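PDB 3EUA: fructosamine deglycase FrlB from Bacillus subtilis, which catalyses the conversion of a range of fructosamine 6-phosphates to glucose 6-phosphate and a free amino acid. Local coordinates for residues R11-F16 with Y121-D126; A15-L20 with F146-V151; M40-Y45 with V140-V145; K75-L80 with L103-T108; M107-E112 with Y125-E130. All blocks are in the same frame, centred on the assembly; numbering follows the deposited sequence.

Contact 1. Residues R11-F16 with Y121-D126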
# COMPACT_ATOMS: atom_id res chain seq x y z
N ARG A 11 -23.29 20.10 8.42
CA ARG A 11 -23.28 20.87 9.69
C ARG A 11 -22.36 20.31 10.77
O ARG A 11 -21.76 21.05 11.55
CB ARG A 11 -24.67 21.06 10.28
CG ARG A 11 -25.48 22.13 9.58
CD ARG A 11 -26.76 22.47 10.35
NE ARG A 11 -27.48 23.59 9.70
CZ ARG A 11 -28.31 23.47 8.67
NH1 ARG A 11 -28.89 24.56 8.19
NH2 ARG A 11 -28.58 22.29 8.11
N GLU A 12 -22.25 18.99 10.81
CA GLU A 12 -21.40 18.35 11.80
C GLU A 12 -19.93 18.64 11.44
O GLU A 12 -19.10 18.84 12.32
CB GLU A 12 -21.69 16.85 11.81
CG GLU A 12 -23.18 16.45 12.07
CD GLU A 12 -23.52 15.05 11.51
OE1 GLU A 12 -24.16 14.25 12.25
OE2 GLU A 12 -23.15 14.71 10.36
N VAL A 13 -19.63 18.62 10.15
CA VAL A 13 -18.29 18.93 9.65
C VAL A 13 -18.00 20.42 9.94
O VAL A 13 -16.93 20.77 10.37
CB VAL A 13 -18.17 18.59 8.12
CG1 VAL A 13 -16.92 19.22 7.50
CG2 VAL A 13 -18.21 17.06 7.92
N GLN A 14 -18.97 21.29 9.75
CA GLN A 14 -18.75 22.70 10.06
C GLN A 14 -18.42 22.91 11.53
O GLN A 14 -17.55 23.70 11.84
CB GLN A 14 -19.97 23.56 9.72
CG GLN A 14 -20.34 23.63 8.21
CD GLN A 14 -21.46 24.62 7.96
OE1 GLN A 14 -21.50 25.69 8.57
NE2 GLN A 14 -22.38 24.27 7.07
N ALA A 15 -19.12 22.23 12.43
CA ALA A 15 -18.86 22.35 13.87
C ALA A 15 -17.45 21.89 14.17
O ALA A 15 -16.71 22.55 14.89
CB ALA A 15 -19.86 21.55 14.67
N PHE A 16 -17.08 20.75 13.61
CA PHE A 16 -15.70 20.24 13.78
C PHE A 16 -14.67 21.28 13.31
O PHE A 16 -13.70 21.58 14.03
CB PHE A 16 -15.55 18.92 13.04
CG PHE A 16 -14.12 18.51 12.80
CD1 PHE A 16 -13.39 17.89 13.79
CD2 PHE A 16 -13.55 18.69 11.54
CE1 PHE A 16 -12.07 17.49 13.54
CE2 PHE A 16 -12.25 18.29 11.29
CZ PHE A 16 -11.50 17.69 12.29
N TYR A 121 -15.96 13.49 17.35
CA TYR A 121 -16.79 14.15 16.36
C TYR A 121 -17.32 13.09 15.39
O TYR A 121 -16.61 12.14 15.07
CB TYR A 121 -16.00 15.22 15.59
CG TYR A 121 -15.63 16.44 16.41
CD1 TYR A 121 -14.45 16.47 17.14
CD2 TYR A 121 -16.48 17.55 16.45
CE1 TYR A 121 -14.11 17.57 17.88
CE2 TYR A 121 -16.15 18.65 17.22
CZ TYR A 121 -14.96 18.65 17.92
OH TYR A 121 -14.60 19.72 18.68
N VAL A 122 -18.55 13.26 14.93
CA VAL A 122 -19.19 12.35 14.02
C VAL A 122 -19.78 13.10 12.85
O VAL A 122 -20.46 14.08 13.03
CB VAL A 122 -20.34 11.57 14.69
CG1 VAL A 122 -21.03 10.65 13.66
CG2 VAL A 122 -19.81 10.74 15.87
N ALA A 123 -19.50 12.62 11.63
CA ALA A 123 -20.02 13.22 10.42
C ALA A 123 -20.70 12.12 9.63
O ALA A 123 -20.09 11.15 9.26
CB ALA A 123 -18.87 13.82 9.63
N GLN A 124 -21.97 12.26 9.36
CA GLN A 124 -22.61 11.21 8.63
C GLN A 124 -22.51 11.53 7.16
O GLN A 124 -22.19 12.66 6.76
CB GLN A 124 -24.07 11.14 8.95
CG GLN A 124 -24.44 11.00 10.39
CD GLN A 124 -25.95 11.20 10.50
OE1 GLN A 124 -26.71 10.67 9.68
NE2 GLN A 124 -26.37 11.98 11.47
N TYR A 125 -22.79 10.53 6.35
CA TYR A 125 -22.83 10.72 4.92
C TYR A 125 -24.06 10.03 4.39
O TYR A 125 -24.63 9.17 5.08
CB TYR A 125 -21.54 10.17 4.29
CG TYR A 125 -21.22 8.68 4.47
CD1 TYR A 125 -21.83 7.71 3.66
CD2 TYR A 125 -20.24 8.26 5.36
CE1 TYR A 125 -21.52 6.38 3.79
CE2 TYR A 125 -19.91 6.91 5.49
CZ TYR A 125 -20.53 5.98 4.71
OH TYR A 125 -20.21 4.65 4.81
N ASP A 126 -24.48 10.42 3.20
CA ASP A 126 -25.65 9.82 2.60
C ASP A 126 -25.21 8.71 1.65
O ASP A 126 -24.09 8.70 1.15
CB ASP A 126 -26.56 10.87 2.03
CG ASP A 126 -27.31 11.62 3.13
OD1 ASP A 126 -27.28 11.15 4.30
OD2 ASP A 126 -27.97 12.61 2.84
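In the alpha/beta fold of the first SIS domain, Glu12, Val13 and Phe16 of helix 11-20 pack against Tyr121, Ala123 and Gln124 of strand 121-124, the outermost strand on this side of the parallel sheet within the chain. Helix and strand run nearly antiparallel, their axes at 150°. At one end the contact is polar. The Glu12 side chain, extended beyond CG, brings its carboxylate to Gln124 and grips that residue twice. Gln124 N donates to Glu12 OE2 at 2.9 Å in an almost straight bond, and Gln124 NE2 makes a longer and more bent one to Glu12 OE1 at 3.3 Å. Both donors come from the syn side, tilted out of the carboxylate plane, and the carboxylate and amide planes stand 64° apart. Asn10 ND2 is a further partner of OE2, so this oxygen carries two bonds. In the middle the contact turns apolar: Val13 CG2 rests on Ala123 CB at 3.7 Å. The far end is aromatic. A chi1 of 163° sets Phe16 CG anti to the backbone N; beyond it, the edge of the ring meets the face of Tyr121 in a T-shaped pair, centroids 5.3 Å apart. The Tyr121 hydroxyl is hydrogen-bonded to Asp19, about one turn beyond Phe16 in the same helix. Phe16 CD1 lies over one face of the Tyr121 ring, offset toward the rim, 3.7 Å from Tyr121 CG.

Contact 2. Residues A15-L20 with F146-V151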
# COMPACT_ATOMS: atom_id res chain seq x y z
N ALA A 15 -19.12 22.23 12.43
CA ALA A 15 -18.86 22.35 13.87
C ALA A 15 -17.45 21.89 14.17
O ALA A 15 -16.71 22.55 14.89
CB ALA A 15 -19.86 21.55 14.67
N PHE A 16 -17.08 20.75 13.61
CA PHE A 16 -15.70 20.24 13.78
C PHE A 16 -14.67 21.28 13.31
O PHE A 16 -13.70 21.58 14.03
CB PHE A 16 -15.55 18.92 13.04
CG PHE A 16 -14.12 18.51 12.80
CD1 PHE A 16 -13.39 17.89 13.79
CD2 PHE A 16 -13.55 18.69 11.54
CE1 PHE A 16 -12.07 17.49 13.54
CE2 PHE A 16 -12.25 18.29 11.29
CZ PHE A 16 -11.50 17.69 12.29
N LEU A 17 -14.87 21.86 12.12
CA LEU A 17 -13.92 22.86 11.61
C LEU A 17 -13.86 24.12 12.48
O LEU A 17 -12.80 24.72 12.65
CB LEU A 17 -14.23 23.21 10.15
CG LEU A 17 -14.08 22.07 9.13
CD1 LEU A 17 -14.60 22.51 7.77
CD2 LEU A 17 -12.64 21.57 9.06
N GLN A 18 -15.00 24.52 13.03
CA GLN A 18 -15.04 25.67 13.93
C GLN A 18 -14.17 25.37 15.14
O GLN A 18 -13.35 26.20 15.54
CB GLN A 18 -16.47 25.96 14.41
CG GLN A 18 -17.43 26.53 13.37
CD GLN A 18 -18.91 26.64 13.86
OE1 GLN A 18 -19.17 26.86 15.05
NE2 GLN A 18 -19.86 26.52 12.93
N ASP A 19 -14.33 24.19 15.72
CA ASP A 19 -13.55 23.80 16.90
C ASP A 19 -12.08 23.56 16.58
O ASP A 19 -11.20 23.71 17.43
CB ASP A 19 -14.11 22.53 17.54
CG ASP A 19 -15.50 22.73 18.14
OD1 ASP A 19 -16.01 23.88 18.23
OD2 ASP A 19 -16.09 21.71 18.53
N LEU A 20 -11.79 23.17 15.34
CA LEU A 20 -10.42 22.90 14.92
C LEU A 20 -9.54 24.16 14.90
O LEU A 20 -8.32 24.07 15.13
CB LEU A 20 -10.48 22.26 13.52
CG LEU A 20 -9.18 21.85 12.83
CD1 LEU A 20 -8.42 20.78 13.66
CD2 LEU A 20 -9.50 21.36 11.44
N PHE A 146 -10.27 18.99 2.98
CA PHE A 146 -9.98 20.35 2.49
C PHE A 146 -10.28 21.40 3.53
O PHE A 146 -9.61 22.43 3.58
CB PHE A 146 -10.72 20.66 1.20
CG PHE A 146 -10.12 19.97 -0.02
CD1 PHE A 146 -9.08 20.56 -0.72
CD2 PHE A 146 -10.59 18.74 -0.42
CE1 PHE A 146 -8.52 19.90 -1.82
CE2 PHE A 146 -10.04 18.10 -1.51
CZ PHE A 146 -9.00 18.68 -2.20
N GLY A 147 -11.28 21.13 4.36
CA GLY A 147 -11.62 22.03 5.46
C GLY A 147 -10.48 22.11 6.46
O GLY A 147 -10.16 23.19 6.91
N THR A 148 -9.92 20.95 6.82
CA THR A 148 -8.80 20.85 7.78
C THR A 148 -7.59 21.63 7.28
O THR A 148 -6.99 22.41 8.02
CB THR A 148 -8.49 19.37 8.06
OG1 THR A 148 -9.62 18.78 8.74
CG2 THR A 148 -7.23 19.22 8.93
N LEU A 149 -7.27 21.47 5.99
CA LEU A 149 -6.16 22.19 5.37
C LEU A 149 -6.44 23.70 5.32
O LEU A 149 -5.53 24.50 5.48
CB LEU A 149 -5.89 21.65 3.96
CG LEU A 149 -5.23 20.28 3.85
CD1 LEU A 149 -5.23 19.74 2.40
CD2 LEU A 149 -3.83 20.34 4.40
N GLN A 150 -7.69 24.09 5.08
CA GLN A 150 -8.01 25.53 5.06
C GLN A 150 -7.89 26.13 6.48
O GLN A 150 -7.24 27.18 6.67
CB GLN A 150 -9.39 25.75 4.45
CG GLN A 150 -9.74 27.22 4.13
CD GLN A 150 -10.03 28.05 5.34
OE1 GLN A 150 -10.66 27.59 6.29
NE2 GLN A 150 -9.60 29.30 5.31
N VAL A 151 -8.47 25.45 7.47
CA VAL A 151 -8.43 25.93 8.86
C VAL A 151 -7.03 25.96 9.48
O VAL A 151 -6.64 26.96 10.10
CB VAL A 151 -9.40 25.10 9.78
CG1 VAL A 151 -9.16 25.40 11.27
CG2 VAL A 151 -10.87 25.35 9.39
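Leu17 and Leu20 of helix 11-20 face Gly147, Thr148 and Val151 of helix 137-153, where two near-parallel helices on one face of the first SIS domain's parallel sheet pack side by side, the segment axes 9.8 Å apart at 24°. Leu17 has CG anti to its carbonyl carbon (chi1 -64°), and both its methyl groups approach Gly147. Leu17 CD2 lies 3.4 Å from Gly147 C, and CD1 sits near Gly147 CA where any beta carbon would collide with it. The missing side chain therefore lets the leucine lie directly on the backbone of the other helix. Leu20 has CG anti to the backbone N (chi1 -179°); its CD2 comes to 3.7 Å from Thr148 OG1, the side chains crossing at about a right angle. Val151 divides its branches between the leucines: CG1 meets Leu20 CG at 3.9 Å, while CG2 reaches Leu17 CB at 4.1 Å. From the sheet side, the Phe16 ring edge brings CE2 to 3.7 Å from Thr148 OG1. That hydroxyl is hydrogen-bonded to Ile144 O, one turn back. The threonine thus satisfies its polar group locally while packing among carbon atoms, and van der Waals contact alone joins the two segments.

Contact 3. Residues M40-Y45 with V140-V145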
# COMPACT_ATOMS: atom_id res chain seq x y z
N MSE A 40 -10.07 6.51 1.39
CA MSE A 40 -9.15 7.51 1.94
C MSE A 40 -7.86 7.73 1.16
O MSE A 40 -7.09 8.66 1.47
CB MSE A 40 -8.80 7.16 3.37
CG MSE A 40 -9.95 7.42 4.34
SE MSE A 40 -9.66 6.68 6.08
CE MSE A 40 -11.46 6.94 6.67
N TYR A 41 -7.60 6.89 0.15
CA TYR A 41 -6.38 6.99 -0.61
C TYR A 41 -6.26 8.35 -1.30
O TYR A 41 -5.18 8.95 -1.29
CB TYR A 41 -6.21 5.84 -1.60
CG TYR A 41 -5.80 4.53 -0.95
CD1 TYR A 41 -6.52 3.96 0.08
CD2 TYR A 41 -4.74 3.81 -1.45
CE1 TYR A 41 -6.15 2.74 0.64
CE2 TYR A 41 -4.38 2.58 -0.90
CZ TYR A 41 -5.08 2.05 0.13
OH TYR A 41 -4.72 0.84 0.69
N PRO A 42 -7.34 8.85 -1.92
CA PRO A 42 -7.29 10.17 -2.54
C PRO A 42 -6.96 11.28 -1.52
O PRO A 42 -6.25 12.22 -1.82
CB PRO A 42 -8.70 10.36 -3.06
CG PRO A 42 -9.24 9.03 -3.17
CD PRO A 42 -8.63 8.19 -2.15
N SER A 43 -7.49 11.16 -0.30
CA SER A 43 -7.20 12.16 0.74
C SER A 43 -5.73 12.16 1.14
O SER A 43 -5.20 13.20 1.54
CB SER A 43 -8.10 11.93 1.94
OG SER A 43 -9.44 12.28 1.59
N LYS A 44 -5.09 10.97 1.13
CA LYS A 44 -3.64 10.88 1.40
C LYS A 44 -2.91 11.60 0.27
O LYS A 44 -1.97 12.39 0.51
CB LYS A 44 -3.22 9.41 1.62
CG LYS A 44 -1.72 9.09 1.68
CD LYS A 44 -0.90 9.94 2.61
CE LYS A 44 0.59 9.53 2.59
NZ LYS A 44 1.48 10.51 3.27
N TYR A 45 -3.35 11.39 -0.97
CA TYR A 45 -2.74 12.07 -2.10
C TYR A 45 -2.89 13.60 -1.96
O TYR A 45 -1.92 14.32 -2.16
CB TYR A 45 -3.37 11.61 -3.39
CG TYR A 45 -2.69 12.11 -4.60
CD1 TYR A 45 -1.65 11.39 -5.19
CD2 TYR A 45 -3.09 13.28 -5.21
CE1 TYR A 45 -1.02 11.85 -6.34
CE2 TYR A 45 -2.50 13.73 -6.33
CZ TYR A 45 -1.45 13.02 -6.90
OH TYR A 45 -0.85 13.51 -8.05
N VAL A 140 -18.12 13.82 1.90
CA VAL A 140 -17.96 14.24 3.30
C VAL A 140 -16.50 14.18 3.71
O VAL A 140 -16.03 15.03 4.41
CB VAL A 140 -18.86 13.37 4.25
CG1 VAL A 140 -18.47 13.51 5.71
CG2 VAL A 140 -20.37 13.71 4.04
N LEU A 141 -15.80 13.15 3.24
CA LEU A 141 -14.37 13.00 3.55
C LEU A 141 -13.59 14.20 3.03
O LEU A 141 -12.74 14.76 3.73
CB LEU A 141 -13.83 11.70 2.97
CG LEU A 141 -12.32 11.42 3.15
CD1 LEU A 141 -11.87 11.76 4.55
CD2 LEU A 141 -12.04 9.94 2.81
N TYR A 142 -13.86 14.60 1.80
CA TYR A 142 -13.20 15.78 1.25
C TYR A 142 -13.61 17.10 1.96
O TYR A 142 -12.81 18.02 2.09
CB TYR A 142 -13.38 15.91 -0.27
CG TYR A 142 -12.39 15.15 -1.13
CD1 TYR A 142 -11.18 14.63 -0.62
CD2 TYR A 142 -12.52 15.18 -2.52
CE1 TYR A 142 -10.24 14.02 -1.45
CE2 TYR A 142 -11.57 14.56 -3.38
CZ TYR A 142 -10.45 13.97 -2.82
OH TYR A 142 -9.53 13.39 -3.63
N GLN A 143 -14.85 17.22 2.41
CA GLN A 143 -15.24 18.40 3.19
C GLN A 143 -14.31 18.51 4.42
O GLN A 143 -13.77 19.60 4.74
CB GLN A 143 -16.70 18.31 3.64
CG GLN A 143 -17.75 18.31 2.53
CD GLN A 143 -19.16 18.09 3.07
OE1 GLN A 143 -19.49 18.57 4.15
NE2 GLN A 143 -20.00 17.39 2.31
N ILE A 144 -14.11 17.38 5.09
CA ILE A 144 -13.23 17.31 6.26
C ILE A 144 -11.77 17.61 5.90
O ILE A 144 -11.09 18.43 6.55
CB ILE A 144 -13.27 15.90 6.92
CG1 ILE A 144 -14.71 15.58 7.40
CG2 ILE A 144 -12.28 15.84 8.08
CD1 ILE A 144 -14.96 14.13 7.95
N VAL A 145 -11.28 16.93 4.86
CA VAL A 145 -9.88 17.05 4.43
C VAL A 145 -9.53 18.46 3.94
O VAL A 145 -8.59 19.07 4.46
CB VAL A 145 -9.55 15.96 3.38
CG1 VAL A 145 -8.22 16.19 2.67
CG2 VAL A 145 -9.57 14.61 4.07
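Tyr142 of helix 137-153 reaches across to Pro42 and Ser43 of helix 41-50, inside the first SIS domain. From CB the ring extends toward helix 41-50, with Ser43 OG at its edge. Tyr142 CD1 lies 3.7 Å from Ser43 OG, which sits near the ring plane, and CE1 approaches the same oxygen at 3.6 Å. Further out, CZ meets Pro42 CB at 4.0 Å. At the tip, OH packs on that CB at 3.2 Å and is hydrogen-bonded to Tyr293 O, which ties the ring to helix 288-313. A phenylalanine here would probably leave Tyr293 O without this hydrogen-bond partner and the contact at Pro42 CB thinner. Ser43 OG is also touched by Leu141 CG and by Val145 CG2, each at 3.4 Å. Next to Ser43 on Leu141, Met40, a selenomethionine, places CG 3.6 Å from Leu141 CD2, the two side chains crossing at about a right angle. The chemistry is that of a buried helix interface: the small Ser43 sits among carbon atoms where its CA comes within 6.7 Å of Val145 CA, and no hydrogen bond passes between the segments.

Contact 4. Residues K75-L80 with L103-T108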
# COMPACT_ATOMS: atom_id res chain seq x y z
N LYS A 75 -1.24 15.84 19.39
CA LYS A 75 -1.19 16.70 18.21
C LYS A 75 -1.63 15.94 16.97
O LYS A 75 -1.38 16.38 15.86
CB LYS A 75 0.21 17.25 18.02
CG LYS A 75 0.66 18.14 19.18
CD LYS A 75 2.13 18.46 19.04
CE LYS A 75 2.57 19.41 20.11
NZ LYS A 75 4.01 19.71 19.87
N SER A 76 -2.32 14.80 17.15
CA SER A 76 -2.81 13.98 16.04
C SER A 76 -4.29 14.17 15.79
O SER A 76 -5.05 14.34 16.72
CB SER A 76 -2.58 12.48 16.32
OG SER A 76 -1.21 12.11 16.48
N LEU A 77 -4.68 14.08 14.52
CA LEU A 77 -6.04 14.06 14.07
C LEU A 77 -6.21 12.67 13.45
O LEU A 77 -5.37 12.28 12.60
CB LEU A 77 -6.26 15.07 12.96
CG LEU A 77 -7.61 15.08 12.26
CD1 LEU A 77 -8.72 15.27 13.27
CD2 LEU A 77 -7.63 16.16 11.15
N VAL A 78 -7.23 11.92 13.87
CA VAL A 78 -7.47 10.59 13.31
C VAL A 78 -8.85 10.62 12.66
O VAL A 78 -9.83 10.97 13.29
CB VAL A 78 -7.30 9.49 14.37
CG1 VAL A 78 -7.56 8.11 13.77
CG2 VAL A 78 -5.89 9.54 14.97
N ILE A 79 -8.91 10.31 11.38
CA ILE A 79 -10.14 10.30 10.64
C ILE A 79 -10.49 8.84 10.40
O ILE A 79 -9.68 8.11 9.80
CB ILE A 79 -10.00 11.02 9.28
CG1 ILE A 79 -9.63 12.49 9.46
CG2 ILE A 79 -11.33 10.91 8.49
CD1 ILE A 79 -9.32 13.21 8.19
N LEU A 80 -11.65 8.42 10.90
CA LEU A 80 -12.11 7.04 10.76
C LEU A 80 -13.40 6.95 9.95
O LEU A 80 -14.18 7.91 9.85
CB LEU A 80 -12.27 6.37 12.13
CG LEU A 80 -11.07 6.50 13.07
CD1 LEU A 80 -11.29 7.58 14.16
CD2 LEU A 80 -10.76 5.17 13.68
N LEU A 103 -7.36 13.86 18.46
CA LEU A 103 -8.63 14.41 18.04
C LEU A 103 -9.18 13.38 17.06
O LEU A 103 -8.49 13.00 16.11
CB LEU A 103 -8.43 15.76 17.35
CG LEU A 103 -9.65 16.46 16.74
CD1 LEU A 103 -10.70 16.77 17.80
CD2 LEU A 103 -9.16 17.74 16.04
N THR A 104 -10.41 12.92 17.28
CA THR A 104 -11.01 11.90 16.44
C THR A 104 -12.30 12.33 15.79
O THR A 104 -13.17 12.91 16.44
CB THR A 104 -11.31 10.59 17.24
OG1 THR A 104 -12.10 10.88 18.39
CG2 THR A 104 -10.02 9.93 17.68
N ILE A 105 -12.42 12.02 14.50
CA ILE A 105 -13.63 12.30 13.77
C ILE A 105 -13.96 11.03 12.99
O ILE A 105 -13.12 10.51 12.28
CB ILE A 105 -13.48 13.51 12.84
CG1 ILE A 105 -14.81 13.71 12.10
CG2 ILE A 105 -12.29 13.29 11.88
CD1 ILE A 105 -15.03 15.09 11.47
N ALA A 106 -15.19 10.54 13.16
CA ALA A 106 -15.63 9.35 12.49
C ALA A 106 -16.74 9.66 11.51
O ALA A 106 -17.63 10.47 11.82
CB ALA A 106 -16.15 8.34 13.56
N MSE A 107 -16.63 9.06 10.32
CA MSE A 107 -17.65 9.13 9.32
C MSE A 107 -18.42 7.81 9.37
O MSE A 107 -17.82 6.75 9.57
CB MSE A 107 -17.04 9.28 7.95
CG MSE A 107 -16.18 10.48 7.81
SE MSE A 107 -15.42 10.47 6.02
CE MSE A 107 -16.93 10.51 5.18
N THR A 108 -19.75 7.86 9.22
CA THR A 108 -20.54 6.68 9.22
C THR A 108 -21.90 6.96 8.59
O THR A 108 -22.28 8.11 8.41
CB THR A 108 -20.68 6.17 10.67
OG1 THR A 108 -21.36 4.92 10.67
CG2 THR A 108 -21.42 7.22 11.57
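Leu77, Val78, Ile79 and Leu80 pair in parallel with Leu103, Thr104, Ile105 and Ala106, residue for residue, in the sheet of the first SIS domain. Five backbone hydrogen bonds join the strands. Leu103 N donates to Ser76 O, and Val78 N donates to Leu103 O at 2.8 Å. Ile105 N then binds Val78 O, Leu80 N binds Ile105 O, and Met107 N closes the ladder on Leu80 O at 2.7 Å. Weaker CA-H...O contacts fill in between, such as Ala106 CA to Leu80 O at 3.3 Å. The closer apolar contacts lie on the face carrying Leu77, Ile79, Leu103 and Ile105. Leu77 and Leu103 lie side by side, pointing the same way, with Leu77 CD1 3.7 Å from Leu103 CD2. Ile79 and Ile105 do likewise: Ile79 CG1 meets Ile105 CG2 at 3.7 Å. Helices 11-20 and 137-153 cover this face, through Phe16 and Ile144. On the other face, Val78 CB and Thr104 CG2 stand 4.3 Å apart, and Thr104 OG1 is hydrogen-bonded to Gln120 N. Neighbouring parallel strands linked through helix 88-99 form a beta-alpha-beta crossover, the repeating unit of the doubly wound alpha/beta sandwich that SIS domains adopt.

Contact 5. Residues M107-E112 with Y125-E130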
# COMPACT_ATOMS: atom_id res chain seq x y z
N MSE A 107 -16.63 9.06 10.32
CA MSE A 107 -17.65 9.13 9.32
C MSE A 107 -18.42 7.81 9.37
O MSE A 107 -17.82 6.75 9.57
CB MSE A 107 -17.04 9.28 7.95
CG MSE A 107 -16.18 10.48 7.81
SE MSE A 107 -15.42 10.47 6.02
CE MSE A 107 -16.93 10.51 5.18
N THR A 108 -19.75 7.86 9.22
CA THR A 108 -20.54 6.68 9.22
C THR A 108 -21.90 6.96 8.59
O THR A 108 -22.28 8.11 8.41
CB THR A 108 -20.68 6.17 10.67
OG1 THR A 108 -21.36 4.92 10.67
CG2 THR A 108 -21.42 7.22 11.57
N PHE A 109 -22.61 5.90 8.23
CA PHE A 109 -23.97 6.02 7.73
C PHE A 109 -24.93 5.91 8.92
O PHE A 109 -26.09 6.32 8.83
CB PHE A 109 -24.18 4.91 6.69
CG PHE A 109 -25.54 4.90 6.04
CD1 PHE A 109 -25.93 5.96 5.26
CD2 PHE A 109 -26.39 3.80 6.16
CE1 PHE A 109 -27.17 5.96 4.63
CE2 PHE A 109 -27.61 3.78 5.54
CZ PHE A 109 -28.01 4.87 4.77
N LYS A 110 -24.43 5.41 10.06
CA LYS A 110 -25.27 5.20 11.25
C LYS A 110 -24.79 5.96 12.48
O LYS A 110 -23.85 5.54 13.14
CB LYS A 110 -25.38 3.71 11.51
CG LYS A 110 -25.94 3.04 10.29
CD LYS A 110 -26.46 1.70 10.56
CE LYS A 110 -26.96 1.09 9.28
NZ LYS A 110 -27.61 -0.18 9.57
N PRO A 111 -25.40 7.13 12.76
CA PRO A 111 -25.05 7.93 13.94
C PRO A 111 -25.27 7.33 15.36
O PRO A 111 -24.66 7.85 16.29
CB PRO A 111 -25.85 9.23 13.75
CG PRO A 111 -26.94 8.87 12.84
CD PRO A 111 -26.35 7.86 11.90
N GLU A 112 -26.05 6.26 15.53
CA GLU A 112 -26.27 5.66 16.84
C GLU A 112 -25.32 4.45 17.03
O GLU A 112 -25.43 3.68 17.99
CB GLU A 112 -27.76 5.25 16.93
CG GLU A 112 -28.78 6.39 16.56
CD GLU A 112 -30.29 5.93 16.31
OE1 GLU A 112 -30.96 6.57 15.41
OE2 GLU A 112 -30.79 4.96 16.95
N TYR A 125 -22.79 10.53 6.35
CA TYR A 125 -22.83 10.72 4.92
C TYR A 125 -24.06 10.03 4.39
O TYR A 125 -24.63 9.17 5.08
CB TYR A 125 -21.54 10.17 4.29
CG TYR A 125 -21.22 8.68 4.47
CD1 TYR A 125 -21.83 7.71 3.66
CD2 TYR A 125 -20.24 8.26 5.36
CE1 TYR A 125 -21.52 6.38 3.79
CE2 TYR A 125 -19.91 6.91 5.49
CZ TYR A 125 -20.53 5.98 4.71
OH TYR A 125 -20.21 4.65 4.81
N ASP A 126 -24.48 10.42 3.20
CA ASP A 126 -25.65 9.82 2.60
C ASP A 126 -25.21 8.71 1.65
O ASP A 126 -24.09 8.70 1.15
CB ASP A 126 -26.56 10.87 2.03
CG ASP A 126 -27.31 11.62 3.13
OD1 ASP A 126 -27.28 11.15 4.30
OD2 ASP A 126 -27.97 12.61 2.84
N TRP A 127 -26.13 7.77 1.44
CA TRP A 127 -25.87 6.61 0.65
C TRP A 127 -27.13 6.18 -0.09
O TRP A 127 -28.25 6.46 0.33
CB TRP A 127 -25.30 5.49 1.57
CG TRP A 127 -25.27 4.10 1.01
CD1 TRP A 127 -26.33 3.24 0.92
CD2 TRP A 127 -24.12 3.37 0.56
NE1 TRP A 127 -25.93 2.05 0.39
CE2 TRP A 127 -24.58 2.09 0.17
CE3 TRP A 127 -22.76 3.66 0.45
CZ2 TRP A 127 -23.73 1.11 -0.32
CZ3 TRP A 127 -21.90 2.69 -0.05
CH2 TRP A 127 -22.39 1.43 -0.44
N GLY A 128 -26.93 5.56 -1.24
CA GLY A 128 -28.03 5.07 -2.05
C GLY A 128 -28.22 5.84 -3.32
O GLY A 128 -27.50 6.81 -3.59
N ASP A 129 -29.24 5.43 -4.07
CA ASP A 129 -29.56 6.02 -5.37
C ASP A 129 -29.85 7.53 -5.34
O ASP A 129 -29.59 8.21 -6.33
CB ASP A 129 -30.69 5.22 -6.05
CG ASP A 129 -30.18 3.90 -6.66
OD1 ASP A 129 -28.93 3.71 -6.79
OD2 ASP A 129 -31.04 3.08 -7.04
N GLU A 130 -30.38 8.03 -4.24
CA GLU A 130 -30.70 9.44 -4.11
C GLU A 130 -29.51 10.30 -3.61
O GLU A 130 -29.59 11.49 -3.61
CB GLU A 130 -31.83 9.60 -3.08
CG GLU A 130 -33.16 8.84 -3.31
CD GLU A 130 -34.23 9.13 -2.19
OE1 GLU A 130 -33.87 9.30 -0.99
OE2 GLU A 130 -35.46 9.16 -2.51
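Tyr125 and Phe109 meet through contrasting first torsions. In Tyr125, chi1 of 61° sets CG between the backbone N and the carbonyl carbon; the ring beyond lies against the backbone of Thr108 and Phe109. In Phe109, chi1 of -179° puts CG anti to the backbone N. The Phe109 ring itself meets Trp127. Along the Tyr125 ring, CE2 approaches Thr108 C at 3.7 Å, and Phe109 N stands 3.9 Å above the ring plane, offset toward the rim. Met107, a selenomethionine bent at chi3, brings CE to 4.0 Å from Tyr125 CD2. The backbones are joined as well: Tyr125 N donates to Thr108 O at 3.2 Å, a rather bent bond. Phe109 is held at two places. Tyr125 O lies in the plane of the Phe109 ring, 3.5 Å from Phe109 CD1, while Trp127 turns an edge toward the Phe109 face, the centroid of its five-membered ring 5.4 Å from that of Phe109 and the planes at 58°. Trp127 CB also packs on Phe109 CE1 at 3.6 Å. His83 joins the cluster, stacked on Phe109 and hydrogen-bonded through ND1 to Tyr125 OH. An alanine in place of Tyr125 would probably leave His83 ND1 without this partner and open a gap beside Met107 CE. The join between the end of strand 103-108 and the segment after strand 121-124 thus rests on one bent backbone bond and on aromatic packing, with His83 as the polar partner of Tyr125 OH.

All five contacts build the first SIS domain. Contact 4 is its buried centre, a hydrogen-bonded strand pair, whereas contacts 2 and 3 are buried helix packing without a cross-segment hydrogen bond, both using helix 137-153. Contact 1 shares Phe16 with contact 2 and joins helix 11-20 to the outermost strand 121-124, mixing apolar and aromatic packing with a partly exposed carboxylate-amide pair. Contact 5 continues strand 103-108 from contact 4 into loops, where aromatic rings replace the backbone ladder and Trp127 is exposed. Met107 links contacts 3, 4 and 5, its CE packing on Val140, while Ile144 and Ile105 join contacts 3 and 4. Contacts 2 and 5 do not touch, their centres about 21 Å apart.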